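PDB 1TIS: thymidylate synthase from Enterobacteria phage T4, which catalyses the reductive methylation of dUMP to dTMP, using 5,10-methylenetetrahydrofolate as one-carbon donor and reductant, as a homodimer in the pathway to dTTP. Local coordinates for residues 109-114 against 145-150; 119-124 against 138-143; 128-133 against 252-257; 167-172 against 193-198. All blocks are in the same frame, centred on the assembly; numbering follows the deposited sequence.

Interaction 1. Residues 109-114 against 145-150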
# COMPACT_ATOMS: atom_id res chain seq x y z
N TYR A 109 7.38 -4.91 13.79
CA TYR A 109 5.90 -4.82 13.64
C TYR A 109 5.14 -4.54 14.94
O TYR A 109 4.61 -3.45 15.06
CB TYR A 109 5.20 -6.11 13.11
CG TYR A 109 5.61 -6.78 11.82
CD1 TYR A 109 6.72 -7.56 11.84
CD2 TYR A 109 4.90 -6.64 10.65
CE1 TYR A 109 7.16 -8.21 10.71
CE2 TYR A 109 5.33 -7.29 9.51
CZ TYR A 109 6.47 -8.07 9.54
OH TYR A 109 6.96 -8.75 8.43
N GLY A 110 5.12 -5.45 15.93
CA GLY A 110 4.34 -5.25 17.13
C GLY A 110 4.48 -3.86 17.73
O GLY A 110 3.46 -3.17 17.91
N LYS A 111 5.72 -3.43 17.97
CA LYS A 111 5.95 -2.08 18.43
C LYS A 111 5.36 -1.08 17.42
O LYS A 111 4.50 -0.31 17.85
CB LYS A 111 7.45 -1.89 18.67
CG LYS A 111 8.13 -0.59 18.31
CD LYS A 111 7.84 0.66 19.06
CE LYS A 111 8.01 1.74 17.99
NZ LYS A 111 8.01 3.08 18.54
N GLN A 112 5.61 -1.05 16.09
CA GLN A 112 4.95 -0.06 15.23
C GLN A 112 3.45 -0.23 15.23
O GLN A 112 2.76 0.67 14.75
CB GLN A 112 5.34 -0.16 13.79
CG GLN A 112 6.83 -0.23 13.66
CD GLN A 112 7.52 1.06 14.01
OE1 GLN A 112 6.93 2.13 14.02
NE2 GLN A 112 8.81 0.99 14.27
N TRP A 113 2.83 -1.30 15.75
CA TRP A 113 1.37 -1.36 15.75
C TRP A 113 0.90 -0.63 16.97
O TRP A 113 0.04 0.24 16.92
CB TRP A 113 0.89 -2.82 15.78
CG TRP A 113 1.10 -3.49 14.42
CD1 TRP A 113 1.78 -2.90 13.37
CD2 TRP A 113 0.66 -4.74 14.08
NE1 TRP A 113 1.77 -3.75 12.41
CE2 TRP A 113 1.11 -4.85 12.79
CE3 TRP A 113 -0.05 -5.75 14.67
CZ2 TRP A 113 0.86 -5.97 12.06
CZ3 TRP A 113 -0.31 -6.88 13.94
CH2 TRP A 113 0.14 -6.99 12.65
N ARG A 114 1.60 -0.89 18.05
CA ARG A 114 1.20 -0.41 19.35
C ARG A 114 1.84 0.90 19.70
O ARG A 114 1.36 1.59 20.57
CB ARG A 114 1.55 -1.50 20.32
CG ARG A 114 0.98 -2.87 19.87
CD ARG A 114 -0.53 -3.02 19.98
NE ARG A 114 -0.86 -2.82 21.36
CZ ARG A 114 -1.89 -2.10 21.74
NH1 ARG A 114 -2.82 -1.73 20.90
NH2 ARG A 114 -2.04 -1.81 23.02
N PRO A 145 10.03 4.83 8.44
CA PRO A 145 11.28 5.14 7.75
C PRO A 145 12.43 5.43 8.71
O PRO A 145 13.54 4.89 8.66
CB PRO A 145 10.95 6.34 6.86
CG PRO A 145 9.46 6.22 6.63
CD PRO A 145 8.95 5.69 7.98
N ALA A 146 12.05 6.20 9.71
CA ALA A 146 12.98 6.67 10.68
C ALA A 146 13.42 5.61 11.68
O ALA A 146 14.28 5.90 12.51
CB ALA A 146 12.29 7.87 11.35
N GLU A 147 12.86 4.39 11.69
CA GLU A 147 13.28 3.36 12.64
C GLU A 147 13.60 2.08 11.93
O GLU A 147 13.83 1.05 12.55
CB GLU A 147 12.22 3.01 13.68
CG GLU A 147 12.00 3.99 14.80
CD GLU A 147 10.84 3.63 15.73
OE1 GLU A 147 10.68 2.46 16.08
OE2 GLU A 147 10.09 4.54 16.13
N LEU A 148 13.66 2.08 10.61
CA LEU A 148 14.04 0.90 9.85
C LEU A 148 15.40 0.44 10.38
O LEU A 148 15.60 -0.73 10.70
CB LEU A 148 14.19 1.19 8.35
CG LEU A 148 12.96 1.63 7.56
CD1 LEU A 148 13.36 2.05 6.13
CD2 LEU A 148 11.94 0.49 7.59
N LYS A 149 16.25 1.45 10.63
CA LYS A 149 17.59 1.26 11.12
C LYS A 149 17.74 0.36 12.28
O LYS A 149 18.77 -0.28 12.29
CB LYS A 149 18.23 2.58 11.48
CG LYS A 149 18.76 3.06 10.15
CD LYS A 149 19.74 2.05 9.50
CE LYS A 149 19.81 2.12 7.95
NZ LYS A 149 18.65 1.57 7.26
N TYR A 150 16.77 0.23 13.18
CA TYR A 150 16.96 -0.69 14.27
C TYR A 150 16.20 -2.04 14.16
O TYR A 150 16.00 -2.77 15.15
CB TYR A 150 16.57 0.02 15.54
CG TYR A 150 17.06 1.44 15.68
CD1 TYR A 150 18.39 1.72 15.55
CD2 TYR A 150 16.16 2.43 15.94
CE1 TYR A 150 18.85 3.01 15.66
CE2 TYR A 150 16.61 3.73 16.05
CZ TYR A 150 17.95 4.00 15.90
OH TYR A 150 18.41 5.30 15.96
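E147 reaches out of the loop toward helix 109-114, and its carboxylate is met there by Q112 and K111. The Q112 chain folds at chi2 (-70°), bringing its end nearer the loop, while E147 runs straight out beyond CG. The closer half is the Q112 side. Q112 NE2 gives a hydrogen bond to E147 OE1 (3.0 Å), bent to 136° at the hydrogen and arriving from above the carboxylate plane. The amide and carboxylate planes stand 52° apart. Q112 is buried and its amide has further holds: OE1 accepts from N144 ND2, and NE2 has a second acceptor in P107 O. These bonds fix which way round the amide sits.

Toward solvent the grip is looser. K111 and E147 are both partly exposed, and K111 NZ stays 3.5 Å from E147 OE2, a long salt bridge. The lysine has a second partner in the backbone carbonyl of D115. Next to E147 in the chain, P145 and A146 pack against F116 of the second subunit.

One carboxylate thus faces an amide N-H and an ammonium through different oxygens, which would be expected to favour its ionised form and tie the loop to the helix.

Interaction 2. Residues 119-124 against 138-143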
# COMPACT_ATOMS: atom_id res chain seq x y z
N VAL A 119 1.65 6.83 18.83
CA VAL A 119 0.29 6.50 18.43
C VAL A 119 0.12 5.00 18.67
O VAL A 119 0.85 4.17 18.10
CB VAL A 119 -0.02 6.67 16.94
CG1 VAL A 119 -1.51 6.73 16.82
CG2 VAL A 119 0.63 7.87 16.35
N ASP A 120 -0.79 4.61 19.55
CA ASP A 120 -1.11 3.21 19.70
C ASP A 120 -2.14 2.98 18.61
O ASP A 120 -3.35 3.08 18.84
CB ASP A 120 -1.71 2.92 21.09
CG ASP A 120 -2.03 1.44 21.34
OD1 ASP A 120 -2.08 0.65 20.39
OD2 ASP A 120 -2.21 1.05 22.48
N GLN A 121 -1.67 2.60 17.43
CA GLN A 121 -2.58 2.39 16.31
C GLN A 121 -3.39 1.09 16.27
O GLN A 121 -4.20 0.99 15.36
CB GLN A 121 -1.79 2.57 15.00
CG GLN A 121 -0.59 1.72 14.58
CD GLN A 121 0.08 2.32 13.36
OE1 GLN A 121 -0.56 2.93 12.51
NE2 GLN A 121 1.38 2.31 13.17
N ILE A 122 -3.30 0.07 17.15
CA ILE A 122 -4.28 -1.04 17.11
C ILE A 122 -5.45 -0.48 17.87
O ILE A 122 -6.49 -0.21 17.30
CB ILE A 122 -3.84 -2.38 17.82
CG1 ILE A 122 -2.97 -3.18 16.85
CG2 ILE A 122 -5.06 -3.25 18.23
CD1 ILE A 122 -3.74 -3.71 15.60
N ILE A 123 -5.30 -0.22 19.15
CA ILE A 123 -6.38 0.30 19.94
C ILE A 123 -7.08 1.46 19.29
O ILE A 123 -8.30 1.44 19.36
CB ILE A 123 -5.79 0.67 21.32
CG1 ILE A 123 -6.26 -0.49 22.15
CG2 ILE A 123 -6.12 2.05 21.85
CD1 ILE A 123 -5.72 -0.44 23.57
N GLU A 124 -6.46 2.39 18.58
CA GLU A 124 -7.33 3.43 18.11
C GLU A 124 -7.98 3.24 16.73
O GLU A 124 -8.94 3.91 16.33
CB GLU A 124 -6.55 4.69 18.24
CG GLU A 124 -5.62 4.93 17.09
CD GLU A 124 -5.86 6.33 16.58
OE1 GLU A 124 -6.89 6.56 15.93
OE2 GLU A 124 -5.02 7.18 16.88
N GLN A 138 -8.67 4.48 7.97
CA GLN A 138 -8.52 3.53 9.08
C GLN A 138 -7.53 2.45 8.73
O GLN A 138 -7.84 1.27 8.56
CB GLN A 138 -9.92 2.98 9.46
CG GLN A 138 -10.96 2.56 8.40
CD GLN A 138 -12.38 2.31 8.94
OE1 GLN A 138 -12.62 2.43 10.15
NE2 GLN A 138 -13.40 1.97 8.16
N ILE A 139 -6.32 3.02 8.72
CA ILE A 139 -5.06 2.47 8.17
C ILE A 139 -3.99 2.09 9.20
O ILE A 139 -3.91 2.88 10.14
CB ILE A 139 -4.47 3.54 7.20
CG1 ILE A 139 -5.51 3.98 6.22
CG2 ILE A 139 -3.28 3.00 6.46
CD1 ILE A 139 -4.92 4.86 5.13
N VAL A 140 -3.16 1.02 9.21
CA VAL A 140 -2.07 1.00 10.17
C VAL A 140 -0.78 0.63 9.44
O VAL A 140 -0.54 -0.43 8.90
CB VAL A 140 -2.32 0.03 11.46
CG1 VAL A 140 -3.78 -0.27 11.58
CG2 VAL A 140 -1.55 -1.26 11.45
N SER A 141 0.05 1.64 9.30
CA SER A 141 1.32 1.55 8.62
C SER A 141 2.26 0.91 9.61
O SER A 141 2.17 1.23 10.80
CB SER A 141 1.78 2.94 8.28
OG SER A 141 3.10 2.99 7.73
N ALA A 142 3.15 0.06 9.13
CA ALA A 142 4.15 -0.54 10.00
C ALA A 142 5.53 -0.05 9.56
O ALA A 142 6.50 -0.08 10.31
CB ALA A 142 4.11 -2.06 9.89
N TRP A 143 5.68 0.43 8.33
CA TRP A 143 6.96 0.91 7.86
C TRP A 143 7.13 2.27 8.52
O TRP A 143 6.33 3.19 8.37
CB TRP A 143 6.90 1.02 6.38
CG TRP A 143 8.16 1.44 5.65
CD1 TRP A 143 8.34 2.74 5.25
CD2 TRP A 143 9.13 0.59 5.17
NE1 TRP A 143 9.40 2.70 4.49
CE2 TRP A 143 9.90 1.45 4.42
CE3 TRP A 143 9.46 -0.75 5.22
CZ2 TRP A 143 10.99 0.99 3.72
CZ3 TRP A 143 10.55 -1.20 4.51
CH2 TRP A 143 11.32 -0.34 3.76
O HOH W 1 -2.11 4.92 11.12
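Q121 lies across V140 and sends its amide along the backbone of 139-141. Q121 CG packs 3.9 Å from V140 CB, and beyond it Q121 OE1 comes within 3.4 Å of V140 CA. With chi1 at 61°, CG stands between the backbone N and the carbonyl carbon of its own residue. From there the chain runs out extended and places the amide beside the extended segment, with Q121 NE2 2.7 Å from S141 O.

A water forms the next layer. It donates to Q121 OE1 and to I139 O, 2.9 Å in each case, and so bridges two acceptors that could not bond to each other directly.

Outside this shell, Q121 NE2 very probably bonds to the carbonyl of Q112, which ties the start of helix 121-131 to helix 109-114; the salt bridge from R114 to D120, just before helix 121-131, adds a second tie. Q138, V140 and A142 form backbone hydrogen bonds with F162, Y160 and M158, so residues 138-142 run alongside strand 157-164, while the V140 side chain packs on Y160 and V125. The second subunit packs against both segments: Q121 on its P145, I139 on its R176 and S141 on its W143. The I139 side chain is also about 5 Å from that of R137, which like R176 is inferred to bind dUMP, so 138-143 leads directly from that site.

Q121 is a buried amide among backbone carbonyls. With the Q112 carbonyl at NE2 and a water proton at its oxygen, this polar group appears to be supplied at both ends.

Interaction 3. Residues 128-133 against 252-257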
# COMPACT_ATOMS: atom_id res chain seq x y z
N ARG A 128 -12.14 4.01 15.35
CA ARG A 128 -12.75 4.55 14.11
C ARG A 128 -13.79 3.61 13.53
O ARG A 128 -14.88 4.10 13.24
CB ARG A 128 -11.75 4.78 12.98
CG ARG A 128 -10.64 5.74 13.40
CD ARG A 128 -10.07 6.63 12.26
NE ARG A 128 -10.85 7.84 11.98
CZ ARG A 128 -10.30 9.06 11.95
NH1 ARG A 128 -9.00 9.26 12.11
NH2 ARG A 128 -11.08 10.12 11.74
N ILE A 129 -13.55 2.30 13.48
CA ILE A 129 -14.51 1.31 13.00
C ILE A 129 -15.72 1.30 13.91
O ILE A 129 -16.86 1.20 13.46
CB ILE A 129 -14.05 -0.15 13.05
CG1 ILE A 129 -12.54 -0.37 12.79
CG2 ILE A 129 -14.96 -0.85 12.04
CD1 ILE A 129 -11.95 -0.31 11.38
N LYS A 130 -15.49 1.35 15.22
CA LYS A 130 -16.58 1.37 16.17
C LYS A 130 -17.38 2.67 16.08
O LYS A 130 -18.54 2.74 16.50
CB LYS A 130 -16.13 1.34 17.63
CG LYS A 130 -15.26 0.25 18.21
CD LYS A 130 -15.90 -1.10 18.26
CE LYS A 130 -14.99 -1.92 19.11
NZ LYS A 130 -15.09 -1.50 20.49
N LYS A 131 -16.79 3.71 15.55
CA LYS A 131 -17.36 4.99 15.82
C LYS A 131 -17.59 5.75 14.55
O LYS A 131 -18.69 6.22 14.40
CB LYS A 131 -16.34 5.56 16.80
CG LYS A 131 -16.55 6.83 17.58
CD LYS A 131 -15.15 7.18 18.09
CE LYS A 131 -14.89 6.64 19.48
NZ LYS A 131 -15.06 7.75 20.39
N LEU A 132 -16.69 5.96 13.61
CA LEU A 132 -17.01 6.63 12.36
C LEU A 132 -17.06 5.61 11.23
O LEU A 132 -16.54 5.91 10.16
CB LEU A 132 -15.93 7.71 12.06
CG LEU A 132 -16.11 9.23 12.20
CD1 LEU A 132 -17.47 9.60 12.78
CD2 LEU A 132 -15.00 9.74 13.13
N PRO A 133 -17.69 4.42 11.28
CA PRO A 133 -17.39 3.29 10.42
C PRO A 133 -17.08 3.55 8.95
O PRO A 133 -16.05 3.14 8.41
CB PRO A 133 -18.59 2.37 10.62
CG PRO A 133 -19.70 3.25 11.09
CD PRO A 133 -18.93 4.17 12.00
N LEU A 252 -17.50 -4.66 25.38
CA LEU A 252 -16.43 -4.20 26.24
C LEU A 252 -15.70 -3.08 25.55
O LEU A 252 -15.73 -3.05 24.32
CB LEU A 252 -15.45 -5.34 26.56
CG LEU A 252 -15.94 -6.52 27.44
CD1 LEU A 252 -14.80 -7.38 27.99
CD2 LEU A 252 -16.64 -5.93 28.63
N SER A 253 -15.11 -2.14 26.30
CA SER A 253 -14.40 -1.02 25.70
C SER A 253 -13.22 -1.53 24.92
O SER A 253 -12.58 -2.47 25.41
CB SER A 253 -13.93 -0.08 26.77
OG SER A 253 -13.21 -0.73 27.80
N THR A 254 -12.89 -1.01 23.74
CA THR A 254 -11.77 -1.47 22.89
C THR A 254 -10.48 -1.85 23.58
O THR A 254 -9.86 -2.90 23.34
CB THR A 254 -11.52 -0.38 21.88
OG1 THR A 254 -12.80 -0.05 21.33
CG2 THR A 254 -10.57 -0.80 20.81
N LYS A 255 -10.14 -1.01 24.54
CA LYS A 255 -8.93 -1.24 25.29
C LYS A 255 -9.05 -2.49 26.20
O LYS A 255 -8.09 -3.22 26.45
CB LYS A 255 -8.62 0.04 26.11
CG LYS A 255 -9.01 1.40 25.49
CD LYS A 255 -10.30 1.91 26.19
CE LYS A 255 -11.23 2.80 25.37
NZ LYS A 255 -11.91 2.03 24.33
N GLU A 256 -10.25 -2.83 26.66
CA GLU A 256 -10.58 -3.98 27.49
C GLU A 256 -10.81 -5.28 26.70
O GLU A 256 -10.67 -6.42 27.19
CB GLU A 256 -11.79 -3.55 28.25
CG GLU A 256 -12.13 -4.36 29.43
CD GLU A 256 -10.91 -4.62 30.28
OE1 GLU A 256 -10.43 -3.69 30.93
OE2 GLU A 256 -10.45 -5.77 30.26
N GLN A 257 -11.16 -5.07 25.42
CA GLN A 257 -11.35 -6.15 24.45
C GLN A 257 -10.02 -6.75 24.00
O GLN A 257 -9.96 -7.97 23.85
CB GLN A 257 -12.09 -5.67 23.21
CG GLN A 257 -13.52 -5.20 23.41
CD GLN A 257 -14.23 -4.92 22.10
OE1 GLN A 257 -13.65 -4.25 21.25
NE2 GLN A 257 -15.43 -5.43 21.81
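Two bends bring K130 to its partners T254 and Q257: the lysine chain turns at chi2 (-66°) and again at chi4 (72°), curling NZ in between the two side chains. Q257 does the reverse, running out extended beyond CG (chi2 -172°) to bring its amide oxygen toward the lysine from the opposite direction. K130 and T254 instead lie alongside one another, pointing opposite ways. K130 NZ donates to T254 OG1 at 2.8 Å, while its bond to Q257 OE1, 3.2 Å long, is weak. The methylene K130 CE lies 3.4 Å from the same Q257 OE1.

This is a helix-to-helix contact between ends: K130 belongs to the last turn of helix 121-131, whereas T254 and Q257 lie in the first turn of helix 254-262, just after S253 at its N-cap. It lies away from the dUMP and folate sites.

The receiving groups are themselves held. T254 OG1 also bonds to D127 OD1, one turn before the lysine, and Q257 NE2 is anchored on the carbonyls of F249 and M201. A second lysine, K255, has its NZ 6.1 Å from K130 NZ. The D127 carboxylate, to which K255 makes a long, weak ion pair, would partly offset that gathering of positive charge.

Interaction 4. Residues 167-172 against 193-198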
# COMPACT_ATOMS: atom_id res chain seq x y z
N GLY A 167 -22.27 -3.80 7.13
CA GLY A 167 -22.25 -4.97 7.98
C GLY A 167 -21.08 -5.91 7.75
O GLY A 167 -21.00 -6.99 8.34
N TYR A 168 -20.17 -5.55 6.87
CA TYR A 168 -18.97 -6.36 6.72
C TYR A 168 -17.74 -5.46 6.94
O TYR A 168 -17.79 -4.22 6.88
CB TYR A 168 -18.96 -7.01 5.35
CG TYR A 168 -20.14 -7.92 5.04
CD1 TYR A 168 -21.28 -7.36 4.48
CD2 TYR A 168 -20.07 -9.29 5.19
CE1 TYR A 168 -22.33 -8.15 4.05
CE2 TYR A 168 -21.13 -10.09 4.76
CZ TYR A 168 -22.26 -9.51 4.19
OH TYR A 168 -23.30 -10.29 3.67
N LEU A 169 -16.67 -6.13 7.33
CA LEU A 169 -15.41 -5.47 7.58
C LEU A 169 -14.51 -5.99 6.50
O LEU A 169 -14.56 -7.18 6.18
CB LEU A 169 -14.85 -5.89 8.91
CG LEU A 169 -13.52 -5.36 9.32
CD1 LEU A 169 -13.58 -3.84 9.47
CD2 LEU A 169 -13.14 -6.04 10.60
N ASP A 170 -13.68 -5.17 5.91
CA ASP A 170 -12.84 -5.68 4.85
C ASP A 170 -11.42 -5.29 5.21
O ASP A 170 -11.28 -4.21 5.82
CB ASP A 170 -13.26 -5.05 3.53
CG ASP A 170 -14.73 -5.18 3.12
OD1 ASP A 170 -15.37 -6.20 3.37
OD2 ASP A 170 -15.23 -4.23 2.52
N LEU A 171 -10.37 -6.08 4.92
CA LEU A 171 -9.02 -5.64 5.21
C LEU A 171 -8.21 -5.78 3.96
O LEU A 171 -8.43 -6.72 3.19
CB LEU A 171 -8.34 -6.48 6.30
CG LEU A 171 -6.93 -6.02 6.76
CD1 LEU A 171 -6.76 -6.45 8.19
CD2 LEU A 171 -5.80 -6.59 5.92
N GLN A 172 -7.21 -4.95 3.72
CA GLN A 172 -6.32 -5.09 2.57
C GLN A 172 -4.86 -4.79 2.93
O GLN A 172 -4.53 -3.70 3.37
CB GLN A 172 -6.79 -4.15 1.44
CG GLN A 172 -5.74 -4.04 0.37
CD GLN A 172 -6.21 -3.22 -0.78
OE1 GLN A 172 -6.14 -3.73 -1.88
NE2 GLN A 172 -6.72 -2.01 -0.65
N THR A 193 -7.41 -14.15 10.05
CA THR A 193 -7.67 -14.20 11.47
C THR A 193 -7.78 -12.75 11.89
O THR A 193 -8.84 -12.46 12.48
CB THR A 193 -6.53 -14.92 12.21
OG1 THR A 193 -6.30 -16.15 11.53
CG2 THR A 193 -6.87 -15.30 13.64
N LEU A 194 -6.90 -11.76 11.59
CA LEU A 194 -7.14 -10.36 11.99
C LEU A 194 -8.48 -9.75 11.57
O LEU A 194 -9.05 -8.95 12.33
CB LEU A 194 -6.10 -9.38 11.43
CG LEU A 194 -5.19 -8.51 12.36
CD1 LEU A 194 -5.16 -7.11 11.78
CD2 LEU A 194 -5.71 -8.41 13.78
N VAL A 195 -9.10 -10.08 10.42
CA VAL A 195 -10.40 -9.49 10.13
C VAL A 195 -11.41 -10.26 10.95
O VAL A 195 -12.50 -9.76 11.21
CB VAL A 195 -10.67 -9.57 8.61
CG1 VAL A 195 -10.68 -10.98 8.19
CG2 VAL A 195 -12.03 -8.99 8.26
N HIS A 196 -11.13 -11.47 11.42
CA HIS A 196 -12.04 -12.14 12.34
C HIS A 196 -12.11 -11.52 13.74
O HIS A 196 -13.17 -11.20 14.27
CB HIS A 196 -11.65 -13.61 12.49
CG HIS A 196 -12.33 -14.40 11.40
ND1 HIS A 196 -11.97 -14.48 10.14
CD2 HIS A 196 -13.48 -15.13 11.59
CE1 HIS A 196 -12.86 -15.22 9.55
NE2 HIS A 196 -13.77 -15.60 10.42
N ILE A 197 -10.93 -11.35 14.33
CA ILE A 197 -10.80 -10.80 15.66
C ILE A 197 -11.40 -9.39 15.59
O ILE A 197 -12.36 -9.15 16.34
CB ILE A 197 -9.31 -10.87 16.00
CG1 ILE A 197 -8.99 -12.24 16.53
CG2 ILE A 197 -8.93 -9.85 17.08
CD1 ILE A 197 -7.45 -12.32 16.64
N VAL A 198 -10.99 -8.51 14.67
CA VAL A 198 -11.57 -7.17 14.68
C VAL A 198 -13.07 -7.13 14.35
O VAL A 198 -13.82 -6.33 14.93
CB VAL A 198 -10.79 -6.29 13.73
CG1 VAL A 198 -11.21 -4.83 13.98
CG2 VAL A 198 -9.29 -6.43 13.96
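No aromatic ring or side-chain amide comes between L169 and L171 of the strand and L194, V195 and V198 of the helix; the flat groups in the contact are backbone peptides. The L169 carbonyl oxygen meets the methyl V195 CG2 at 3.7 Å, and the V195 carbonyl oxygen meets L169 CD2 at 3.8 Å. The Y168 ring stands apart, in a cation-pi pair with R165. What remains is aliphatic. L169 does most of the work: with chi1 178° and chi2 63°, CD2 is carried to the helix. There L169 CD2 touches V195 CG2 and V198 CB, 3.9 Å each, so one methyl touches residues about one turn apart. L169 and V195 overlap side by side, heading in opposite senses. Two residues along the strand, L171 CD1 reaches L194 CD1 at 4.0 Å, the two chains meeting at a slant.

The axes pass 8.7 Å apart at 145°, so the helix runs back roughly antiparallel to the strand. This is the helix of a beta-alpha-beta crossover: strand 168-179, helix 184-202, then strand 205-219, parallel to the first. F162 of strand 157-164 flanks both leucines, and L59 of helix 53-64 packs on L194. On the opposite side of the strand, D170 points away from the helix and packs against F30 of the second subunit.

Interaction 4 and interaction 2 are the buried contacts, but with opposite chemistry: the first is aliphatic, strand against helix, while the second places a polar amide and a water among backbone carbonyls. Interactions 1 and 3 are only partly buried and both include a lysine: beside a glutamine, facing a carboxylate, in interaction 1; facing neutral oxygens in interaction 3. Helix 121-131 is common to interactions 2 and 3, using its start and its end, and interaction 1 adjoins interaction 2 through the R114–D120 salt bridge. I129, from the 128-133 segment, touches L169 CD1 with CG2, joining interaction 3 to interaction 4. The second subunit comes close to all four.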